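Local coordinates for McyG protein (Microcystis aeruginosa PCC 7806, PDB 4R0M) that probably activates phenylalanine or a related phenylpropanoid starter as its acyl-adenylate and loads it onto its own peptidyl carrier domain for microcystin assembly, at residues K265-I270 / S292-S297; A468-F473 / K538-F543; T479-I484 / P515-P520. All blocks are in the same frame, centred on the assembly; numbering follows the deposited sequence.

Contact 1: residues K265-I270 / S292-S297; sequences KHQVSI and SYNLSS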
ATOM      1  N   LYS A 265      10.552 -21.337  -4.635  1.00 38.01           N
ATOM      2  CA  LYS A 265      10.046 -22.114  -5.765  1.00 37.69           C
ATOM      3  C   LYS A 265      10.237 -21.408  -7.110  1.00 37.37           C
ATOM      4  O   LYS A 265      10.574 -22.046  -8.108  1.00 37.73           O
ATOM      5  CB  LYS A 265       8.563 -22.440  -5.553  1.00 38.42           C
ATOM      6  CG  LYS A 265       7.949 -23.340  -6.613  1.00 39.65           C
ATOM      7  CD  LYS A 265       6.436 -23.398  -6.480  1.00 40.97           C
ATOM      8  CE  LYS A 265       5.818 -24.239  -7.586  1.00 42.11           C
ATOM      9  NZ  LYS A 265       4.353 -24.431  -7.391  1.00 42.63           N
ATOM     10  N   HIS A 266      10.020 -20.096  -7.126  1.00 36.13           N
ATOM     11  CA  HIS A 266      10.056 -19.322  -8.365  1.00 35.08           C
ATOM     12  C   HIS A 266      11.311 -18.517  -8.535  1.00 34.71           C
ATOM     13  O   HIS A 266      11.427 -17.733  -9.481  1.00 34.82           O
ATOM     14  CB  HIS A 266       8.839 -18.412  -8.447  1.00 34.66           C
ATOM     15  CG  HIS A 266       7.550 -19.147  -8.706  1.00 34.68           C
ATOM     16  ND1 HIS A 266       7.134 -19.461  -9.944  1.00 34.51           N
ATOM     17  CD2 HIS A 266       6.581 -19.629  -7.830  1.00 34.78           C
ATOM     18  CE1 HIS A 266       5.960 -20.111  -9.871  1.00 34.48           C
ATOM     19  NE2 HIS A 266       5.620 -20.213  -8.578  1.00 34.75           N
ATOM     20  N   GLN A 267      12.266 -18.711  -7.625  1.00 34.27           N
ATOM     21  CA  GLN A 267      13.531 -17.973  -7.635  1.00 34.01           C
ATOM     22  C   GLN A 267      13.294 -16.467  -7.776  1.00 33.51           C
ATOM     23  O   GLN A 267      13.807 -15.817  -8.691  1.00 33.75           O
ATOM     24  CB  GLN A 267      14.479 -18.511  -8.720  1.00 34.48           C
ATOM     25  CG  GLN A 267      15.098 -19.864  -8.386  1.00 34.71           C
ATOM     26  CD  GLN A 267      16.024 -19.803  -7.184  1.00 35.17           C
ATOM     27  OE1 GLN A 267      15.699 -20.308  -6.109  1.00 36.04           O
ATOM     28  NE2 GLN A 267      17.179 -19.168  -7.356  1.00 35.45           N
ATOM     29  N   VAL A 268      12.498 -15.933  -6.851  1.00 32.70           N
ATOM     30  CA  VAL A 268      12.078 -14.534  -6.862  1.00 31.08           C
ATOM     31  C   VAL A 268      13.219 -13.621  -6.424  1.00 30.69           C
ATOM     32  O   VAL A 268      13.907 -13.899  -5.440  1.00 31.25           O
ATOM     33  CB  VAL A 268      10.828 -14.339  -5.976  1.00 30.89           C
ATOM     34  CG1 VAL A 268      10.481 -12.866  -5.808  1.00 30.41           C
ATOM     35  CG2 VAL A 268       9.648 -15.104  -6.560  1.00 30.82           C
ATOM     36  N   SER A 269      13.416 -12.535  -7.166  1.00 30.04           N
ATOM     37  CA  SER A 269      14.511 -11.600  -6.912  1.00 29.65           C
ATOM     38  C   SER A 269      14.043 -10.265  -6.330  1.00 29.24           C
ATOM     39  O   SER A 269      14.823  -9.562  -5.686  1.00 28.93           O
ATOM     40  CB  SER A 269      15.307 -11.355  -8.198  1.00 29.27           C
ATOM     41  OG  SER A 269      14.475 -10.833  -9.221  1.00 28.95           O
ATOM     42  N   ILE A 270      12.781  -9.919  -6.584  1.00 29.20           N
ATOM     43  CA  ILE A 270      12.195  -8.656  -6.124  1.00 29.58           C
ATOM     44  C   ILE A 270      10.820  -8.918  -5.510  1.00 30.06           C
ATOM     45  O   ILE A 270       9.957  -9.528  -6.146  1.00 30.10           O
ATOM     46  CB  ILE A 270      12.042  -7.629  -7.275  1.00 29.71           C
ATOM     47  CG1 ILE A 270      13.386  -7.356  -7.963  1.00 29.67           C
ATOM     48  CG2 ILE A 270      11.426  -6.329  -6.762  1.00 29.19           C
ATOM     49  CD1 ILE A 270      13.262  -6.628  -9.287  1.00 29.96           C
ATOM     50  N   SER A 292      13.851 -25.592   6.485  1.00 48.64           N
ATOM     51  CA  SER A 292      14.791 -24.649   5.889  1.00 47.52           C
ATOM     52  C   SER A 292      14.384 -24.276   4.470  1.00 45.81           C
ATOM     53  O   SER A 292      14.042 -25.138   3.659  1.00 45.54           O
ATOM     54  CB  SER A 292      16.224 -25.194   5.919  1.00 47.85           C
ATOM     55  OG  SER A 292      16.308 -26.446   5.264  1.00 48.96           O
ATOM     56  N   TYR A 293      14.412 -22.975   4.198  1.00 43.65           N
ATOM     57  CA  TYR A 293      14.126 -22.433   2.880  1.00 41.68           C
ATOM     58  C   TYR A 293      15.404 -21.878   2.264  1.00 40.50           C
ATOM     59  O   TYR A 293      16.326 -21.475   2.978  1.00 39.95           O
ATOM     60  CB  TYR A 293      13.082 -21.316   2.973  1.00 41.45           C
ATOM     61  CG  TYR A 293      11.698 -21.766   3.387  1.00 41.91           C
ATOM     62  CD1 TYR A 293      10.767 -22.190   2.437  1.00 41.52           C
ATOM     63  CD2 TYR A 293      11.310 -21.755   4.731  1.00 42.30           C
ATOM     64  CE1 TYR A 293       9.495 -22.596   2.813  1.00 41.80           C
ATOM     65  CE2 TYR A 293      10.038 -22.159   5.116  1.00 42.09           C
ATOM     66  CZ  TYR A 293       9.136 -22.578   4.153  1.00 42.30           C
ATOM     67  OH  TYR A 293       7.875 -22.982   4.527  1.00 42.33           O
ATOM     68  N   ASN A 294      15.451 -21.866   0.936  1.00 38.85           N
ATOM     69  CA  ASN A 294      16.525 -21.212   0.204  1.00 37.78           C
ATOM     70  C   ASN A 294      16.008 -19.907  -0.401  1.00 36.49           C
ATOM     71  O   ASN A 294      15.200 -19.918  -1.333  1.00 35.66           O
ATOM     72  CB  ASN A 294      17.089 -22.145  -0.878  1.00 38.39           C
ATOM     73  CG  ASN A 294      18.143 -21.476  -1.747  1.00 38.29           C
ATOM     74  OD1 ASN A 294      18.792 -20.512  -1.338  1.00 38.11           O
ATOM     75  ND2 ASN A 294      18.322 -21.995  -2.957  1.00 38.72           N
ATOM     76  N   LEU A 295      16.482 -18.789   0.141  1.00 35.54           N
ATOM     77  CA  LEU A 295      16.028 -17.468  -0.286  1.00 35.08           C
ATOM     78  C   LEU A 295      17.141 -16.650  -0.945  1.00 34.78           C
ATOM     79  O   LEU A 295      17.031 -15.427  -1.071  1.00 34.49           O
ATOM     80  CB  LEU A 295      15.431 -16.704   0.903  1.00 35.13           C
ATOM     81  CG  LEU A 295      14.296 -17.360   1.702  1.00 35.02           C
ATOM     82  CD1 LEU A 295      13.897 -16.476   2.874  1.00 34.97           C
ATOM     83  CD2 LEU A 295      13.091 -17.670   0.826  1.00 34.60           C
ATOM     84  N   SER A 296      18.200 -17.331  -1.377  1.00 34.59           N
ATOM     85  CA  SER A 296      19.371 -16.677  -1.972  1.00 34.72           C
ATOM     86  C   SER A 296      19.086 -15.917  -3.274  1.00 34.47           C
ATOM     87  O   SER A 296      19.856 -15.036  -3.655  1.00 34.85           O
ATOM     88  CB  SER A 296      20.507 -17.684  -2.170  1.00 34.91           C
ATOM     89  OG  SER A 296      20.060 -18.827  -2.878  1.00 35.59           O
ATOM     90  N   SER A 297      17.979 -16.245  -3.938  1.00 34.41           N
ATOM     91  CA  SER A 297      17.554 -15.535  -5.150  1.00 34.85           C
ATOM     92  C   SER A 297      17.059 -14.113  -4.864  1.00 35.02           C
ATOM     93  O   SER A 297      17.074 -13.253  -5.747  1.00 34.95           O
ATOM     94  CB  SER A 297      16.460 -16.321  -5.876  1.00 34.86           C
ATOM     95  OG  SER A 297      15.242 -16.298  -5.153  1.00 35.02           O
TER

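Contact 2: residues A468-F473 / K538-F543; sequences AAFAVF and KLKKDF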
ATOM      1  N   ALA A 468      -2.715  -0.205  17.281  1.00 37.50           N
ATOM      2  CA  ALA A 468      -2.530   1.223  17.027  1.00 37.82           C
ATOM      3  C   ALA A 468      -2.272   1.999  18.316  1.00 38.13           C
ATOM      4  O   ALA A 468      -2.819   1.674  19.372  1.00 37.79           O
ATOM      5  CB  ALA A 468      -3.734   1.796  16.298  1.00 38.04           C
ATOM      6  N   ALA A 469      -1.430   3.023  18.216  1.00 37.94           N
ATOM      7  CA  ALA A 469      -1.159   3.919  19.329  1.00 38.09           C
ATOM      8  C   ALA A 469      -1.290   5.368  18.869  1.00 38.94           C
ATOM      9  O   ALA A 469      -0.635   5.789  17.912  1.00 39.30           O
ATOM     10  CB  ALA A 469       0.227   3.654  19.897  1.00 38.35           C
ATOM     11  N   PHE A 470      -2.150   6.122  19.549  1.00 39.16           N
ATOM     12  CA  PHE A 470      -2.378   7.532  19.224  1.00 39.96           C
ATOM     13  C   PHE A 470      -2.710   8.344  20.472  1.00 41.06           C
ATOM     14  O   PHE A 470      -3.092   7.784  21.503  1.00 41.19           O
ATOM     15  CB  PHE A 470      -3.484   7.683  18.169  1.00 39.03           C
ATOM     16  CG  PHE A 470      -4.803   7.089  18.578  1.00 38.35           C
ATOM     17  CD1 PHE A 470      -5.087   5.750  18.324  1.00 37.91           C
ATOM     18  CD2 PHE A 470      -5.766   7.867  19.212  1.00 37.88           C
ATOM     19  CE1 PHE A 470      -6.303   5.199  18.701  1.00 37.84           C
ATOM     20  CE2 PHE A 470      -6.982   7.321  19.592  1.00 37.87           C
ATOM     21  CZ  PHE A 470      -7.253   5.986  19.332  1.00 37.87           C
ATOM     22  N   ALA A 471      -2.569   9.662  20.365  1.00 43.35           N
ATOM     23  CA  ALA A 471      -2.799  10.567  21.488  1.00 45.97           C
ATOM     24  C   ALA A 471      -3.949  11.542  21.237  1.00 47.89           C
ATOM     25  O   ALA A 471      -4.001  12.197  20.192  1.00 48.38           O
ATOM     26  CB  ALA A 471      -1.523  11.326  21.823  1.00 46.00           C
ATOM     27  N   VAL A 472      -4.869  11.625  22.200  1.00 49.26           N
ATOM     28  CA  VAL A 472      -5.929  12.637  22.179  1.00 50.65           C
ATOM     29  C   VAL A 472      -5.756  13.608  23.347  1.00 52.20           C
ATOM     30  O   VAL A 472      -5.164  13.261  24.373  1.00 52.75           O
ATOM     31  CB  VAL A 472      -7.357  12.027  22.194  1.00 50.44           C
ATOM     32  CG1 VAL A 472      -7.483  10.890  21.188  1.00 50.58           C
ATOM     33  CG2 VAL A 472      -7.759  11.561  23.588  1.00 50.25           C
ATOM     34  N   PHE A 473      -6.266  14.825  23.183  1.00 54.10           N
ATOM     35  CA  PHE A 473      -6.254  15.812  24.255  1.00 56.22           C
ATOM     36  C   PHE A 473      -7.563  15.763  25.040  1.00 57.26           C
ATOM     37  O   PHE A 473      -8.645  15.939  24.473  1.00 57.26           O
ATOM     38  CB  PHE A 473      -6.003  17.215  23.696  1.00 56.73           C
ATOM     39  CG  PHE A 473      -5.841  18.272  24.753  1.00 58.17           C
ATOM     40  CD1 PHE A 473      -4.682  18.336  25.523  1.00 58.63           C
ATOM     41  CD2 PHE A 473      -6.843  19.212  24.972  1.00 58.78           C
ATOM     42  CE1 PHE A 473      -4.528  19.314  26.497  1.00 59.47           C
ATOM     43  CE2 PHE A 473      -6.694  20.194  25.943  1.00 59.32           C
ATOM     44  CZ  PHE A 473      -5.536  20.244  26.706  1.00 59.35           C
ATOM     45  N   LYS A 538      -9.190   7.173  11.626  1.00 46.46           N
ATOM     46  CA  LYS A 538     -10.517   6.573  11.782  1.00 47.42           C
ATOM     47  C   LYS A 538     -10.733   6.004  13.185  1.00 46.80           C
ATOM     48  O   LYS A 538     -11.845   6.060  13.716  1.00 46.40           O
ATOM     49  CB  LYS A 538     -10.756   5.486  10.729  1.00 48.59           C
ATOM     50  CG  LYS A 538     -11.069   6.017   9.338  1.00 50.66           C
ATOM     51  CD  LYS A 538     -11.344   4.881   8.362  1.00 52.01           C
ATOM     52  CE  LYS A 538     -11.728   5.397   6.982  1.00 52.77           C
ATOM     53  NZ  LYS A 538     -13.083   6.022   6.960  1.00 53.43           N
ATOM     54  N   LEU A 539      -9.669   5.461  13.776  1.00 45.74           N
ATOM     55  CA  LEU A 539      -9.725   4.932  15.137  1.00 45.13           C
ATOM     56  C   LEU A 539      -9.802   6.039  16.185  1.00 45.71           C
ATOM     57  O   LEU A 539     -10.484   5.885  17.201  1.00 44.79           O
ATOM     58  CB  LEU A 539      -8.537   4.011  15.424  1.00 43.80           C
ATOM     59  CG  LEU A 539      -8.671   2.550  14.989  1.00 43.14           C
ATOM     60  CD1 LEU A 539      -7.353   1.817  15.174  1.00 42.37           C
ATOM     61  CD2 LEU A 539      -9.787   1.833  15.740  1.00 43.31           C
ATOM     62  N   LYS A 540      -9.099   7.143  15.932  1.00 45.97           N
ATOM     63  CA  LYS A 540      -9.148   8.311  16.808  1.00 46.99           C
ATOM     64  C   LYS A 540     -10.564   8.882  16.858  1.00 47.71           C
ATOM     65  O   LYS A 540     -11.079   9.183  17.938  1.00 47.84           O
ATOM     66  CB  LYS A 540      -8.145   9.381  16.362  1.00 46.80           C
ATOM     67  CG  LYS A 540      -8.015  10.549  17.332  1.00 47.92           C
ATOM     68  CD  LYS A 540      -7.078  11.634  16.822  1.00 48.75           C
ATOM     69  CE  LYS A 540      -5.623  11.317  17.129  1.00 50.32           C
ATOM     70  NZ  LYS A 540      -4.721  12.450  16.777  1.00 52.03           N
ATOM     71  N   LYS A 541     -11.189   9.013  15.687  1.00 48.39           N
ATOM     72  CA  LYS A 541     -12.569   9.483  15.592  1.00 49.23           C
ATOM     73  C   LYS A 541     -13.532   8.544  16.307  1.00 48.30           C
ATOM     74  O   LYS A 541     -14.336   8.995  17.122  1.00 48.37           O
ATOM     75  CB  LYS A 541     -12.992   9.691  14.136  1.00 51.02           C
ATOM     76  CG  LYS A 541     -12.601  11.051  13.580  1.00 53.33           C
ATOM     77  CD  LYS A 541     -13.496  11.456  12.419  1.00 55.20           C
ATOM     78  CE  LYS A 541     -13.355  12.942  12.125  1.00 56.62           C
ATOM     79  NZ  LYS A 541     -14.298  13.399  11.068  1.00 57.05           N
ATOM     80  N   ASP A 542     -13.427   7.245  16.017  1.00 47.42           N
ATOM     81  CA  ASP A 542     -14.246   6.217  16.672  1.00 48.04           C
ATOM     82  C   ASP A 542     -14.231   6.348  18.199  1.00 48.12           C
ATOM     83  O   ASP A 542     -15.281   6.272  18.844  1.00 48.14           O
ATOM     84  CB  ASP A 542     -13.790   4.809  16.264  1.00 48.54           C
ATOM     85  CG  ASP A 542     -14.225   4.422  14.853  1.00 49.18           C
ATOM     86  OD1 ASP A 542     -15.138   5.064  14.289  1.00 49.53           O
ATOM     87  OD2 ASP A 542     -13.646   3.458  14.305  1.00 49.45           O
ATOM     88  N   PHE A 543     -13.039   6.548  18.760  1.00 46.84           N
ATOM     89  CA  PHE A 543     -12.858   6.744  20.198  1.00 45.87           C
ATOM     90  C   PHE A 543     -13.559   8.009  20.707  1.00 45.88           C
ATOM     91  O   PHE A 543     -14.170   8.000  21.779  1.00 43.68           O
ATOM     92  CB  PHE A 543     -11.361   6.778  20.541  1.00 44.76           C
ATOM     93  CG  PHE A 543     -11.065   7.206  21.953  1.00 43.63           C
ATOM     94  CD1 PHE A 543     -11.127   6.292  23.000  1.00 43.61           C
ATOM     95  CD2 PHE A 543     -10.715   8.524  22.234  1.00 43.20           C
ATOM     96  CE1 PHE A 543     -10.855   6.689  24.303  1.00 43.40           C
ATOM     97  CE2 PHE A 543     -10.442   8.926  23.534  1.00 43.04           C
ATOM     98  CZ  PHE A 543     -10.511   8.006  24.570  1.00 42.97           C
TER

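Contact 3: residues T479-I484 / P515-P520; sequences TDLLII and PAYVIP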
ATOM      1  N   THR A 479      -5.214  17.548  29.813  1.00 57.03           N
ATOM      2  CA  THR A 479      -3.998  16.756  29.613  1.00 55.74           C
ATOM      3  C   THR A 479      -4.097  15.772  28.436  1.00 54.72           C
ATOM      4  O   THR A 479      -5.195  15.420  27.996  1.00 53.71           O
ATOM      5  CB  THR A 479      -3.573  16.019  30.908  1.00 55.74           C
ATOM      6  OG1 THR A 479      -2.276  15.433  30.727  1.00 55.89           O
ATOM      7  CG2 THR A 479      -4.581  14.930  31.294  1.00 55.22           C
ATOM      8  N   ASP A 480      -2.941  15.341  27.936  1.00 53.62           N
ATOM      9  CA  ASP A 480      -2.870  14.415  26.804  1.00 52.25           C
ATOM     10  C   ASP A 480      -2.917  12.953  27.240  1.00 50.79           C
ATOM     11  O   ASP A 480      -2.196  12.541  28.150  1.00 51.01           O
ATOM     12  CB  ASP A 480      -1.614  14.682  25.972  1.00 52.31           C
ATOM     13  CG  ASP A 480      -1.743  15.920  25.108  1.00 53.58           C
ATOM     14  OD1 ASP A 480      -2.688  15.985  24.291  1.00 54.79           O
ATOM     15  OD2 ASP A 480      -0.894  16.828  25.240  1.00 53.73           O
ATOM     16  N   LEU A 481      -3.773  12.178  26.579  1.00 48.38           N
ATOM     17  CA  LEU A 481      -3.923  10.758  26.878  1.00 46.90           C
ATOM     18  C   LEU A 481      -3.374   9.893  25.746  1.00 46.07           C
ATOM     19  O   LEU A 481      -3.563  10.204  24.566  1.00 45.86           O
ATOM     20  CB  LEU A 481      -5.396  10.407  27.134  1.00 47.04           C
ATOM     21  CG  LEU A 481      -6.229  11.187  28.162  1.00 47.06           C
ATOM     22  CD1 LEU A 481      -7.681  10.736  28.107  1.00 46.47           C
ATOM     23  CD2 LEU A 481      -5.684  11.050  29.577  1.00 46.89           C
ATOM     24  N   LEU A 482      -2.686   8.816  26.115  1.00 43.55           N
ATOM     25  CA  LEU A 482      -2.246   7.811  25.159  1.00 41.40           C
ATOM     26  C   LEU A 482      -3.297   6.715  25.076  1.00 40.39           C
ATOM     27  O   LEU A 482      -3.665   6.119  26.092  1.00 40.51           O
ATOM     28  CB  LEU A 482      -0.892   7.220  25.568  1.00 41.00           C
ATOM     29  CG  LEU A 482      -0.399   5.970  24.824  1.00 40.70           C
ATOM     30  CD1 LEU A 482      -0.017   6.289  23.383  1.00 40.22           C
ATOM     31  CD2 LEU A 482       0.767   5.329  25.561  1.00 40.54           C
ATOM     32  N   ILE A 483      -3.781   6.458  23.864  1.00 39.13           N
ATOM     33  CA  ILE A 483      -4.786   5.423  23.643  1.00 38.24           C
ATOM     34  C   ILE A 483      -4.200   4.302  22.793  1.00 37.52           C
ATOM     35  O   ILE A 483      -3.555   4.551  21.773  1.00 37.29           O
ATOM     36  CB  ILE A 483      -6.084   5.987  23.009  1.00 38.20           C
ATOM     37  CG1 ILE A 483      -6.761   6.992  23.948  1.00 38.86           C
ATOM     38  CG2 ILE A 483      -7.078   4.873  22.705  1.00 37.06           C
ATOM     39  CD1 ILE A 483      -6.219   8.402  23.851  1.00 40.14           C
ATOM     40  N   ILE A 484      -4.427   3.071  23.239  1.00 37.49           N
ATOM     41  CA  ILE A 484      -3.946   1.888  22.549  1.00 37.84           C
ATOM     42  C   ILE A 484      -5.118   0.982  22.179  1.00 38.82           C
ATOM     43  O   ILE A 484      -5.902   0.577  23.039  1.00 39.31           O
ATOM     44  CB  ILE A 484      -2.893   1.135  23.397  1.00 37.60           C
ATOM     45  CG1 ILE A 484      -1.552   1.875  23.335  1.00 37.21           C
ATOM     46  CG2 ILE A 484      -2.737  -0.308  22.929  1.00 37.94           C
ATOM     47  CD1 ILE A 484      -0.572   1.500  24.426  1.00 37.28           C
ATOM     48  N   PRO A 515      -0.716   3.876  28.866  1.00 39.86           N
ATOM     49  CA  PRO A 515      -1.950   4.120  28.122  1.00 40.32           C
ATOM     50  C   PRO A 515      -3.114   4.408  29.066  1.00 40.44           C
ATOM     51  O   PRO A 515      -3.319   3.674  30.038  1.00 40.33           O
ATOM     52  CB  PRO A 515      -2.184   2.803  27.374  1.00 39.81           C
ATOM     53  CG  PRO A 515      -1.422   1.777  28.138  1.00 39.82           C
ATOM     54  CD  PRO A 515      -0.234   2.492  28.705  1.00 39.92           C
ATOM     55  N   ALA A 516      -3.857   5.477  28.786  1.00 40.47           N
ATOM     56  CA  ALA A 516      -5.055   5.801  29.556  1.00 40.79           C
ATOM     57  C   ALA A 516      -6.146   4.760  29.306  1.00 41.35           C
ATOM     58  O   ALA A 516      -6.805   4.306  30.245  1.00 41.44           O
ATOM     59  CB  ALA A 516      -5.551   7.197  29.215  1.00 40.43           C
ATOM     60  N   TYR A 517      -6.313   4.377  28.040  1.00 41.31           N
ATOM     61  CA  TYR A 517      -7.285   3.356  27.652  1.00 41.79           C
ATOM     62  C   TYR A 517      -6.663   2.305  26.740  1.00 41.89           C
ATOM     63  O   TYR A 517      -5.868   2.630  25.856  1.00 42.37           O
ATOM     64  CB  TYR A 517      -8.494   3.990  26.956  1.00 42.07           C
ATOM     65  CG  TYR A 517      -9.187   5.071  27.757  1.00 42.16           C
ATOM     66  CD1 TYR A 517     -10.128   4.745  28.736  1.00 42.52           C
ATOM     67  CD2 TYR A 517      -8.907   6.419  27.532  1.00 42.31           C
ATOM     68  CE1 TYR A 517     -10.767   5.734  29.470  1.00 42.83           C
ATOM     69  CE2 TYR A 517      -9.540   7.415  28.260  1.00 42.45           C
ATOM     70  CZ  TYR A 517     -10.470   7.065  29.226  1.00 42.77           C
ATOM     71  OH  TYR A 517     -11.100   8.050  29.951  1.00 43.16           O
ATOM     72  N   VAL A 518      -7.025   1.047  26.971  1.00 42.06           N
ATOM     73  CA  VAL A 518      -6.605  -0.062  26.117  1.00 42.26           C
ATOM     74  C   VAL A 518      -7.849  -0.825  25.675  1.00 42.43           C
ATOM     75  O   VAL A 518      -8.483  -1.516  26.474  1.00 42.46           O
ATOM     76  CB  VAL A 518      -5.613  -1.014  26.828  1.00 42.87           C
ATOM     77  CG1 VAL A 518      -5.159  -2.120  25.887  1.00 41.85           C
ATOM     78  CG2 VAL A 518      -4.404  -0.251  27.349  1.00 42.54           C
ATOM     79  N   ILE A 519      -8.190  -0.693  24.394  1.00 43.13           N
ATOM     80  CA  ILE A 519      -9.448  -1.221  23.865  1.00 42.58           C
ATOM     81  C   ILE A 519      -9.246  -2.406  22.913  1.00 43.24           C
ATOM     82  O   ILE A 519      -8.662  -2.250  21.835  1.00 42.96           O
ATOM     83  CB  ILE A 519     -10.263  -0.126  23.143  1.00 42.06           C
ATOM     84  CG1 ILE A 519     -10.284   1.170  23.964  1.00 41.55           C
ATOM     85  CG2 ILE A 519     -11.675  -0.624  22.854  1.00 42.09           C
ATOM     86  CD1 ILE A 519     -10.378   2.432  23.133  1.00 40.85           C
ATOM     87  N   PRO A 520      -9.731  -3.597  23.313  1.00 43.81           N
ATOM     88  CA  PRO A 520      -9.770  -4.763  22.433  1.00 44.30           C
ATOM     89  C   PRO A 520     -10.774  -4.556  21.306  1.00 45.61           C
ATOM     90  O   PRO A 520     -11.816  -3.923  21.508  1.00 46.32           O
ATOM     91  CB  PRO A 520     -10.249  -5.890  23.356  1.00 44.39           C
ATOM     92  CG  PRO A 520      -9.961  -5.415  24.738  1.00 44.08           C
ATOM     93  CD  PRO A 520     -10.165  -3.933  24.679  1.00 44.00           C
TER

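Contact 1: residues K265-I270 / S292-S297
Two connecting loops that lead into adjacent inner strands of the nine-stranded mixed sheet meet here, at the starts of those strands, in the AMP-binding part of the adenylation domain: 265-270 leads from helix 258-265 into strand 270-273, and the loop 292-297 precedes strand 300-303. The one hydrogen bond between them is made by a side chain. Ser-297 holds its OG in the crowded position between backbone N and carbonyl carbon (chi1 70°), which turns the hydroxyl onto the other loop, where OG donates to Val-268 O at 2.8 Å. The donor stands above the carbonyl plane, 43° out of it, and so does not lie on a lone pair. A CA-H...O contact follows one residue on, from Ser-269 CA to Ser-297 O at 3.3 Å. The aliphatic part of Gln-267 lies alongside, with Gln-267 CB 4.1 Å from Ser-297 CB. Within the second loop Asn-294 OD1 accepts from Ser-296 N at 3.2 Å, from above the carbonyl plane, which makes an Asx turn; the same oxygen also takes Ser-296 OG at 2.6 Å, in the plane and on a lone pair. Ser-269 OG turns to Glu-216 and to the backbone N of Val-217, while Val-268 packs on strands 217-220 and 243-246 and Leu-295 lies against helix 258-265, so the loop pair closes over the ends of neighbouring strands beside that helix.

Contact 2: residues A468-F473 / K538-F543
Apolar contacts carry most of this helix-on-strand packing, in which the axes of 468-473 and 538-543 approach to 9.5 Å and cross at -52°. Ala-468, Phe-470 and Val-472, alternate residues of the strand, all direct their side chains at the helix. At one end Ala-468 CB meets the CD1 branch of Leu-539 at 3.8 Å; at the other, Val-472 CG2 lies 3.8 Å from Phe-543 CE2, the two side chains crossing obliquely. The aromatic contact lies between them. Phe-470 has CG in the crowded position between its backbone N and carbonyl carbon (chi1 58°), and the ring reaches the helix backbone, with CE2 3.7 Å from Lys-540 CA. Lys-540 N sits over one face, offset toward the rim, and Phe-543 CB comes up at the edge. Helix 536-545 thus lies on the small three-stranded sheet of strands 468-474, 479-486 and 517-520, an arrangement consistent with the C-terminal subdomain of ANL adenylating enzymes. The aliphatic part of Lys-540 slides past both Phe-470 and Val-472 in the opposite direction, its CG 3.9 Å from Val-472 CG1. Among polar atoms, a bend at chi3 (-84°) brings Lys-540 NZ within 3.5 Å of Ala-471 O.

Contact 3: residues T479-I484 / P515-P520
Side chains alternate between two faces of a parallel strand pair, whose axes lie 5.0 Å apart at 17°. On one face, the Tyr-517 ring presents its edge to its neighbours: Leu-481 crosses it obliquely, bringing CD1 to 3.8 Å from Tyr-517 CE2, and Ile-483 CG1 also lies near the ring plane. On this face too, Ile-483 and Ile-519 run side by side and point the same way, with CG2 of the first 4.1 Å from CD1 of the second. The other face holds Ile-484 and Val-518. Ile-484, its CG1 beside the backbone N (chi1 -76°), crosses Pro-515 obliquely, its CD1 meeting the CB and CG corner of the proline, 3.6 Å from Pro-515 CB. Backbone bonds fix this register. Ile-484 N donates almost straight to Tyr-517 O at 3.0 Å, and Ile-519 N returns to Ile-484 O at 2.9 Å, both nearly along the C=O axis. Before the regular ladder, Ala-516 N reaches Leu-482 O at 2.8 Å through a more bent bond (139° at the hydrogen). Val-500, Ile-503 and Val-507 of helix 498-511 pack on the face of Val-518 and Pro-515, as expected of a beta-alpha-beta crossover joining two adjacent parallel strands.

Contact 1 comes first along the chain and stands apart, its centre about 40 Å from that of contact 2 and 42 Å from that of contact 3. It lies at the nine-stranded sheet of the AMP-binding region, whereas contacts 2 and 3 share the three-stranded sheet 468-474, 479-486, 517-520, with centres only 8 Å apart. Strand 479-486 is the middle strand, antiparallel to 468-474 and parallel to 517-520. Helix 536-545, which follows 517-520, returns to the first strand, so contact 2 spans the chain that forms contact 3. Phe-543 and Tyr-517 bring their rings together between the two. This compact unit is consistent with the mobile C-terminal subdomain of adenylation domains.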